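Long-range contact in arsenite methyltransferase (Chlamydomonas reinhardtii, PDB 5EVJ), which probably methylates trivalent arsenic, transferring methyl groups from S-adenosyl-L-methionine to glutathione-bound arsenite in successive steps: residues Gly148-Asp160 with Ser175-Val188. The protein carries 15 engineered substitutions. Sequence-based numbering, arbitrary orientation.
Sequences GEIEYLDRAGLED and SPDKARVLSEAYRV. Engineered in segment 175-188: Ala185 (natural residue Cys).
In the Rossmann-like methyltransferase domain, the loop 148-160 between strands 143-147 and 163-169 packs against helix 178-188, illustrating how helix arginines can fasten a loop by its carbonyls. Arg180 sends NE and NH2 to a single acceptor, Glu151 O: NE lies 2.5 Å from that oxygen, close to the line of its C=O bond, and NH2 comes to a lone pair in the carbonyl plane. One face of the same group lies over the rim of the Tyr152 ring, the planes 25° apart, while Arg155 NH1 sits over the opposite face; Arg180 NH2 also reaches Asp154 OD2 at 3.0 Å. A bend at chi3 (58°) turns Arg187 back toward the loop, where NH1 and NH2 meet Leu158 O end-on and NH2 forms a salt bridge with Asp160 OD1 (2.9 Å). Side-on, Arg187 pairs with both oxygens of Glu184, probably helping hold that carboxylate where OE2 accepts from Asp154 N. A leucine in place of Arg187 would probably leave the Glu184 and Asp160 carboxylates without this shared partner and Leu158 O without two donors. Facing the sheet, Leu153 and Val188 meet against Leu88 of strand 86-90. In the turn leading into the helix, Ser175 OG donates to the anti lone pair of Glu151 OE2, 2.8 Å away.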
ATOM      1  N   GLY A 148      -3.726   5.479 -18.659  1.00 33.88           N
ATOM      2  CA  GLY A 148      -2.299   5.125 -18.685  1.00 32.41           C
ATOM      3  C   GLY A 148      -1.979   3.702 -18.403  1.00 33.76           C
ATOM      4  O   GLY A 148      -2.844   2.918 -18.079  1.00 38.27           O
ATOM      5  N   GLU A 149      -0.709   3.367 -18.533  1.00 37.40           N
ATOM      6  CA  GLU A 149      -0.243   2.098 -18.070  1.00 35.18           C
ATOM      7  C   GLU A 149       0.530   2.227 -16.775  1.00 33.51           C
ATOM      8  O   GLU A 149       1.546   2.949 -16.683  1.00 29.20           O
ATOM      9  CB  GLU A 149       0.651   1.462 -19.087  1.00 44.59           C
ATOM     10  CG  GLU A 149      -0.067   0.935 -20.323  1.00 55.80           C
ATOM     11  CD  GLU A 149       0.949   0.665 -21.425  1.00 63.20           C
ATOM     12  OE1 GLU A 149       1.694   1.606 -21.814  1.00 63.24           O
ATOM     13  OE2 GLU A 149       1.037  -0.496 -21.874  1.00 69.73           O
ATOM     14  N   ILE A 150       0.103   1.439 -15.793  1.00 32.84           N
ATOM     15  CA  ILE A 150       0.785   1.485 -14.504  1.00 32.42           C
ATOM     16  C   ILE A 150       2.272   1.264 -14.585  1.00 32.06           C
ATOM     17  O   ILE A 150       2.974   1.809 -13.731  1.00 31.31           O
ATOM     18  CB  ILE A 150       0.080   0.705 -13.398  1.00 34.78           C
ATOM     19  CG1 ILE A 150      -0.006  -0.789 -13.731  1.00 30.75           C
ATOM     20  CG2 ILE A 150      -1.318   1.300 -13.105  1.00 26.17           C
ATOM     21  CD1 ILE A 150      -0.725  -1.499 -12.617  1.00 29.70           C
ATOM     22  N   GLU A 151       2.766   0.631 -15.675  1.00 28.51           N
ATOM     23  CA  GLU A 151       4.233   0.423 -15.905  1.00 27.52           C
ATOM     24  C   GLU A 151       4.962   1.663 -16.340  1.00 28.83           C
ATOM     25  O   GLU A 151       6.203   1.658 -16.374  1.00 30.72           O
ATOM     26  CB  GLU A 151       4.520  -0.642 -16.996  1.00 28.85           C
ATOM     27  CG  GLU A 151       3.984  -2.076 -16.702  1.00 28.78           C
ATOM     28  CD  GLU A 151       2.473  -2.158 -16.634  1.00 29.71           C
ATOM     29  OE1 GLU A 151       1.785  -1.251 -17.141  1.00 34.49           O
ATOM     30  OE2 GLU A 151       1.927  -3.141 -16.089  1.00 35.53           O
ATOM     31  N   TYR A 152       4.222   2.710 -16.740  1.00 30.11           N
ATOM     32  CA  TYR A 152       4.828   3.867 -17.468  1.00 31.52           C
ATOM     33  C   TYR A 152       4.369   5.209 -16.927  1.00 36.04           C
ATOM     34  O   TYR A 152       3.960   6.109 -17.668  1.00 43.18           O
ATOM     35  CB  TYR A 152       4.632   3.771 -19.007  1.00 31.06           C
ATOM     36  CG  TYR A 152       5.512   2.691 -19.621  1.00 30.70           C
ATOM     37  CD1 TYR A 152       6.878   2.953 -19.888  1.00 30.98           C
ATOM     38  CD2 TYR A 152       5.013   1.439 -19.877  1.00 25.62           C
ATOM     39  CE1 TYR A 152       7.705   1.960 -20.365  1.00 31.14           C
ATOM     40  CE2 TYR A 152       5.817   0.418 -20.404  1.00 27.72           C
ATOM     41  CZ  TYR A 152       7.162   0.685 -20.633  1.00 33.92           C
ATOM     42  OH  TYR A 152       8.005  -0.296 -21.155  1.00 34.71           O
ATOM     43  N   LEU A 153       4.505   5.379 -15.622  1.00 31.49           N
ATOM     44  CA  LEU A 153       4.050   6.604 -15.024  1.00 26.05           C
ATOM     45  C   LEU A 153       4.705   7.786 -15.683  1.00 25.03           C
ATOM     46  O   LEU A 153       4.105   8.842 -15.719  1.00 28.66           O
ATOM     47  CB  LEU A 153       4.301   6.582 -13.521  1.00 23.69           C
ATOM     48  CG  LEU A 153       3.617   5.412 -12.792  1.00 23.32           C
ATOM     49  CD1 LEU A 153       3.733   5.570 -11.290  1.00 18.46           C
ATOM     50  CD2 LEU A 153       2.169   5.271 -13.193  1.00 23.26           C
ATOM     51  N   ASP A 154       5.943   7.636 -16.165  1.00 23.82           N
ATOM     52  CA  ASP A 154       6.657   8.726 -16.916  1.00 29.64           C
ATOM     53  C   ASP A 154       5.830   9.062 -18.186  1.00 29.95           C
ATOM     54  O   ASP A 154       5.576  10.210 -18.487  1.00 31.57           O
ATOM     55  CB  ASP A 154       8.098   8.295 -17.324  1.00 26.73           C
ATOM     56  CG  ASP A 154       8.147   6.813 -17.768  1.00 24.45           C
ATOM     57  OD1 ASP A 154       7.115   6.136 -17.774  1.00 28.60           O
ATOM     58  OD2 ASP A 154       9.191   6.270 -18.032  1.00 31.10           O
ATOM     59  N   ARG A 155       5.347   8.048 -18.877  1.00 33.47           N
ATOM     60  CA  ARG A 155       4.532   8.324 -20.085  1.00 39.75           C
ATOM     61  C   ARG A 155       3.260   9.016 -19.742  1.00 36.62           C
ATOM     62  O   ARG A 155       2.870   9.893 -20.455  1.00 36.89           O
ATOM     63  CB  ARG A 155       4.299   7.089 -20.940  1.00 36.15           C
ATOM     64  CG  ARG A 155       5.611   6.699 -21.592  1.00 36.64           C
ATOM     65  CD  ARG A 155       5.371   5.552 -22.538  1.00 39.31           C
ATOM     66  NE  ARG A 155       6.628   4.905 -22.892  1.00 43.01           N
ATOM     67  CZ  ARG A 155       6.693   3.644 -23.288  1.00 46.92           C
ATOM     68  NH1 ARG A 155       5.556   2.935 -23.370  1.00 45.77           N
ATOM     69  NH2 ARG A 155       7.870   3.094 -23.573  1.00 41.37           N
ATOM     70  N   ALA A 156       2.677   8.687 -18.594  1.00 35.35           N
ATOM     71  CA  ALA A 156       1.514   9.397 -18.098  1.00 30.34           C
ATOM     72  C   ALA A 156       1.873  10.810 -17.594  1.00 31.41           C
ATOM     73  O   ALA A 156       0.992  11.507 -17.103  1.00 32.24           O
ATOM     74  CB  ALA A 156       0.844   8.598 -16.992  1.00 30.19           C
ATOM     75  N   GLY A 157       3.131  11.242 -17.712  1.00 28.42           N
ATOM     76  CA  GLY A 157       3.477  12.609 -17.266  1.00 30.28           C
ATOM     77  C   GLY A 157       3.690  12.772 -15.757  1.00 34.70           C
ATOM     78  O   GLY A 157       3.728  13.891 -15.259  1.00 33.39           O
ATOM     79  N   LEU A 158       3.842  11.664 -15.012  1.00 34.91           N
ATOM     80  CA  LEU A 158       4.027  11.780 -13.545  1.00 29.23           C
ATOM     81  C   LEU A 158       5.482  11.947 -13.150  1.00 29.47           C
ATOM     82  O   LEU A 158       6.365  11.055 -13.425  1.00 32.54           O
ATOM     83  CB  LEU A 158       3.350  10.630 -12.811  1.00 24.33           C
ATOM     84  CG  LEU A 158       1.877  10.427 -13.179  1.00 25.03           C
ATOM     85  CD1 LEU A 158       1.249   9.220 -12.492  1.00 21.94           C
ATOM     86  CD2 LEU A 158       1.020  11.689 -12.954  1.00 21.52           C
ATOM     87  N   GLU A 159       5.724  13.083 -12.494  1.00 26.16           N
ATOM     88  CA  GLU A 159       7.043  13.515 -12.136  1.00 28.83           C
ATOM     89  C   GLU A 159       7.583  12.806 -10.868  1.00 28.64           C
ATOM     90  O   GLU A 159       6.833  12.328 -10.023  1.00 27.93           O
ATOM     91  CB  GLU A 159       7.057  15.038 -11.839  1.00 35.54           C
ATOM     92  CG  GLU A 159       6.347  16.008 -12.811  1.00 40.92           C
ATOM     93  CD  GLU A 159       7.063  16.161 -14.169  1.00 53.26           C
ATOM     94  OE1 GLU A 159       8.260  15.779 -14.322  1.00 49.47           O
ATOM     95  OE2 GLU A 159       6.424  16.676 -15.125  1.00 64.31           O
ATOM     96  N   ASP A 160       8.903  12.809 -10.758  1.00 28.30           N
ATOM     97  CA  ASP A 160       9.660  12.354  -9.623  1.00 29.96           C
ATOM     98  C   ASP A 160       9.147  13.046  -8.396  1.00 31.91           C
ATOM     99  O   ASP A 160       8.838  14.224  -8.448  1.00 32.07           O
ATOM    100  CB  ASP A 160      11.114  12.786  -9.808  1.00 26.61           C
ATOM    101  CG  ASP A 160      11.785  12.061 -10.902  1.00 28.73           C
ATOM    102  OD1 ASP A 160      11.122  11.388 -11.713  1.00 29.01           O
ATOM    103  OD2 ASP A 160      13.014  12.181 -10.994  1.00 35.49           O
ATOM    104  N   SER A 175       0.395  -7.062 -14.106  1.00 36.65           N
ATOM    105  CA  SER A 175       1.419  -6.364 -14.843  1.00 36.68           C
ATOM    106  C   SER A 175       2.278  -7.335 -15.669  1.00 42.64           C
ATOM    107  O   SER A 175       2.678  -8.380 -15.178  1.00 43.36           O
ATOM    108  CB  SER A 175       2.321  -5.560 -13.923  1.00 36.31           C
ATOM    109  OG  SER A 175       3.410  -5.005 -14.673  1.00 39.83           O
ATOM    110  N   PRO A 176       2.586  -6.953 -16.929  1.00 47.18           N
ATOM    111  CA  PRO A 176       3.614  -7.620 -17.724  1.00 46.19           C
ATOM    112  C   PRO A 176       5.032  -7.205 -17.324  1.00 50.60           C
ATOM    113  O   PRO A 176       6.010  -7.751 -17.869  1.00 42.86           O
ATOM    114  CB  PRO A 176       3.336  -7.109 -19.152  1.00 46.13           C
ATOM    115  CG  PRO A 176       2.693  -5.758 -18.940  1.00 46.61           C
ATOM    116  CD  PRO A 176       1.806  -5.984 -17.747  1.00 43.69           C
ATOM    117  N   ASP A 177       5.151  -6.233 -16.410  1.00 45.08           N
ATOM    118  CA  ASP A 177       6.474  -5.746 -15.987  1.00 37.21           C
ATOM    119  C   ASP A 177       6.387  -5.247 -14.542  1.00 36.25           C
ATOM    120  O   ASP A 177       6.588  -4.082 -14.281  1.00 38.30           O
ATOM    121  CB  ASP A 177       6.968  -4.647 -16.941  1.00 30.86           C
ATOM    122  CG  ASP A 177       8.466  -4.401 -16.809  1.00 36.99           C
ATOM    123  OD1 ASP A 177       9.052  -4.933 -15.841  1.00 32.48           O
ATOM    124  OD2 ASP A 177       9.082  -3.704 -17.674  1.00 39.83           O
ATOM    125  N   LYS A 178       6.032  -6.126 -13.613  1.00 33.85           N
ATOM    126  CA  LYS A 178       6.112  -5.831 -12.182  1.00 35.16           C
ATOM    127  C   LYS A 178       7.258  -4.913 -11.745  1.00 34.34           C
ATOM    128  O   LYS A 178       7.022  -3.957 -11.043  1.00 34.69           O
ATOM    129  CB  LYS A 178       6.179  -7.101 -11.405  1.00 32.52           C
ATOM    130  CG  LYS A 178       4.830  -7.504 -10.923  1.00 37.54           C
ATOM    131  CD  LYS A 178       4.875  -8.930 -10.476  1.00 41.50           C
ATOM    132  CE  LYS A 178       3.619  -9.233  -9.722  1.00 47.38           C
ATOM    133  NZ  LYS A 178       3.856 -10.580  -9.149  1.00 62.45           N
ATOM    134  N   ALA A 179       8.467  -5.189 -12.220  1.00 31.20           N
ATOM    135  CA  ALA A 179       9.638  -4.441 -11.809  1.00 33.20           C
ATOM    136  C   ALA A 179       9.480  -2.964 -12.169  1.00 31.17           C
ATOM    137  O   ALA A 179       9.843  -2.059 -11.391  1.00 37.79           O
ATOM    138  CB  ALA A 179      10.926  -5.045 -12.437  1.00 29.68           C
ATOM    139  N   ARG A 180       8.962  -2.709 -13.356  1.00 26.49           N
ATOM    140  CA  ARG A 180       8.751  -1.323 -13.777  1.00 27.20           C
ATOM    141  C   ARG A 180       7.703  -0.581 -12.982  1.00 22.08           C
ATOM    142  O   ARG A 180       7.927   0.558 -12.631  1.00 23.75           O
ATOM    143  CB  ARG A 180       8.492  -1.146 -15.290  1.00 27.87           C
ATOM    144  CG  ARG A 180       9.526  -0.155 -15.829  1.00 30.52           C
ATOM    145  CD  ARG A 180       9.385   0.286 -17.283  1.00 33.30           C
ATOM    146  NE  ARG A 180       8.578   1.467 -17.160  1.00 45.59           N
ATOM    147  CZ  ARG A 180       8.951   2.706 -17.448  1.00 42.49           C
ATOM    148  NH1 ARG A 180      10.118   2.980 -18.011  1.00 35.47           N
ATOM    149  NH2 ARG A 180       8.084   3.665 -17.187  1.00 39.30           N
ATOM    150  N   VAL A 181       6.592  -1.225 -12.682  1.00 20.69           N
ATOM    151  CA  VAL A 181       5.576  -0.607 -11.845  1.00 24.07           C
ATOM    152  C   VAL A 181       6.204  -0.242 -10.488  1.00 25.59           C
ATOM    153  O   VAL A 181       6.082   0.882 -10.021  1.00 24.98           O
ATOM    154  CB  VAL A 181       4.436  -1.615 -11.583  1.00 25.88           C
ATOM    155  CG1 VAL A 181       3.372  -1.021 -10.655  1.00 26.40           C
ATOM    156  CG2 VAL A 181       3.885  -2.143 -12.874  1.00 23.87           C
ATOM    157  N   LEU A 182       6.925  -1.199  -9.897  1.00 25.11           N
ATOM    158  CA  LEU A 182       7.564  -0.982  -8.616  1.00 28.56           C
ATOM    159  C   LEU A 182       8.541   0.158  -8.718  1.00 27.89           C
ATOM    160  O   LEU A 182       8.496   1.071  -7.895  1.00 26.74           O
ATOM    161  CB  LEU A 182       8.250  -2.274  -8.137  1.00 29.94           C
ATOM    162  CG  LEU A 182       7.417  -3.185  -7.249  1.00 33.78           C
ATOM    163  CD1 LEU A 182       5.940  -2.902  -7.193  1.00 34.61           C
ATOM    164  CD2 LEU A 182       7.623  -4.659  -7.538  1.00 33.73           C
ATOM    165  N   SER A 183       9.415   0.135  -9.726  1.00 23.81           N
ATOM    166  CA  SER A 183      10.433   1.194  -9.795  1.00 25.61           C
ATOM    167  C   SER A 183       9.831   2.576 -10.125  1.00 22.87           C
ATOM    168  O   SER A 183      10.352   3.626  -9.672  1.00 19.86           O
ATOM    169  CB  SER A 183      11.599   0.828 -10.744  1.00 29.03           C
ATOM    170  OG  SER A 183      11.203   0.739 -12.105  1.00 34.00           O
ATOM    171  N   GLU A 184       8.693   2.562 -10.814  1.00 20.93           N
ATOM    172  CA  GLU A 184       7.966   3.822 -11.082  1.00 22.54           C
ATOM    173  C   GLU A 184       7.325   4.401  -9.827  1.00 24.14           C
ATOM    174  O   GLU A 184       7.486   5.628  -9.542  1.00 28.04           O
ATOM    175  CB  GLU A 184       6.956   3.654 -12.245  1.00 23.54           C
ATOM    176  CG  GLU A 184       7.767   3.556 -13.560  1.00 27.33           C
ATOM    177  CD  GLU A 184       8.261   4.926 -14.031  1.00 32.42           C
ATOM    178  OE1 GLU A 184       9.504   5.260 -13.880  1.00 33.42           O
ATOM    179  OE2 GLU A 184       7.361   5.672 -14.550  1.00 27.30           O
ATOM    180  N   ALA A 185       6.607   3.539  -9.071  1.00 23.56           N
ATOM    181  CA  ALA A 185       6.132   3.884  -7.708  1.00 21.07           C
ATOM    182  C   ALA A 185       7.251   4.530  -6.937  1.00 20.41           C
ATOM    183  O   ALA A 185       7.131   5.673  -6.450  1.00 20.50           O
ATOM    184  CB  ALA A 185       5.636   2.657  -6.966  1.00 19.02           C
ATOM    185  N   TYR A 186       8.390   3.852  -6.941  1.00 19.86           N
ATOM    186  CA  TYR A 186       9.544   4.351  -6.219  1.00 21.25           C
ATOM    187  C   TYR A 186       9.959   5.766  -6.719  1.00 23.71           C
ATOM    188  O   TYR A 186      10.356   6.635  -5.897  1.00 22.27           O
ATOM    189  CB  TYR A 186      10.724   3.372  -6.281  1.00 17.86           C
ATOM    190  CG  TYR A 186      11.812   3.766  -5.337  1.00 17.25           C
ATOM    191  CD1 TYR A 186      12.841   4.699  -5.712  1.00 17.32           C
ATOM    192  CD2 TYR A 186      11.810   3.271  -4.035  1.00 17.44           C
ATOM    193  CE1 TYR A 186      13.858   5.068  -4.818  1.00 16.22           C
ATOM    194  CE2 TYR A 186      12.826   3.613  -3.138  1.00 16.74           C
ATOM    195  CZ  TYR A 186      13.819   4.521  -3.523  1.00 19.07           C
ATOM    196  OH  TYR A 186      14.764   4.845  -2.565  1.00 22.95           O
ATOM    197  N   ARG A 187       9.888   5.974  -8.043  1.00 24.30           N
ATOM    198  CA  ARG A 187      10.376   7.235  -8.624  1.00 23.38           C
ATOM    199  C   ARG A 187       9.408   8.364  -8.284  1.00 21.89           C
ATOM    200  O   ARG A 187       9.843   9.452  -7.984  1.00 21.07           O
ATOM    201  CB  ARG A 187      10.537   7.095 -10.153  1.00 24.20           C
ATOM    202  CG  ARG A 187      10.993   8.369 -10.898  1.00 25.15           C
ATOM    203  CD  ARG A 187      10.991   8.238 -12.482  1.00 23.54           C
ATOM    204  NE  ARG A 187       9.653   7.891 -13.009  1.00 24.48           N
ATOM    205  CZ  ARG A 187       8.658   8.774 -13.144  1.00 25.52           C
ATOM    206  NH1 ARG A 187       7.466   8.394 -13.597  1.00 21.52           N
ATOM    207  NH2 ARG A 187       8.861  10.053 -12.847  1.00 23.29           N
ATOM    208  N   VAL A 188       8.099   8.119  -8.384  1.00 20.37           N
ATOM    209  CA  VAL A 188       7.152   9.202  -8.145  1.00 20.14           C
ATOM    210  C   VAL A 188       6.894   9.528  -6.636  1.00 23.08           C
ATOM    211  O   VAL A 188       6.260  10.568  -6.318  1.00 24.29           O
ATOM    212  CB  VAL A 188       5.806   8.952  -8.865  1.00 19.88           C
ATOM    213  CG1 VAL A 188       6.006   8.698 -10.401  1.00 17.39           C
ATOM    214  CG2 VAL A 188       5.023   7.860  -8.167  1.00 15.18           C
TER
HETATM  215  O   HOH W   1       7.719  -2.798 -19.744  1.00 40.17           O
HETATM  216  O   HOH W   2      11.034   6.784 -16.011  1.00 36.62           O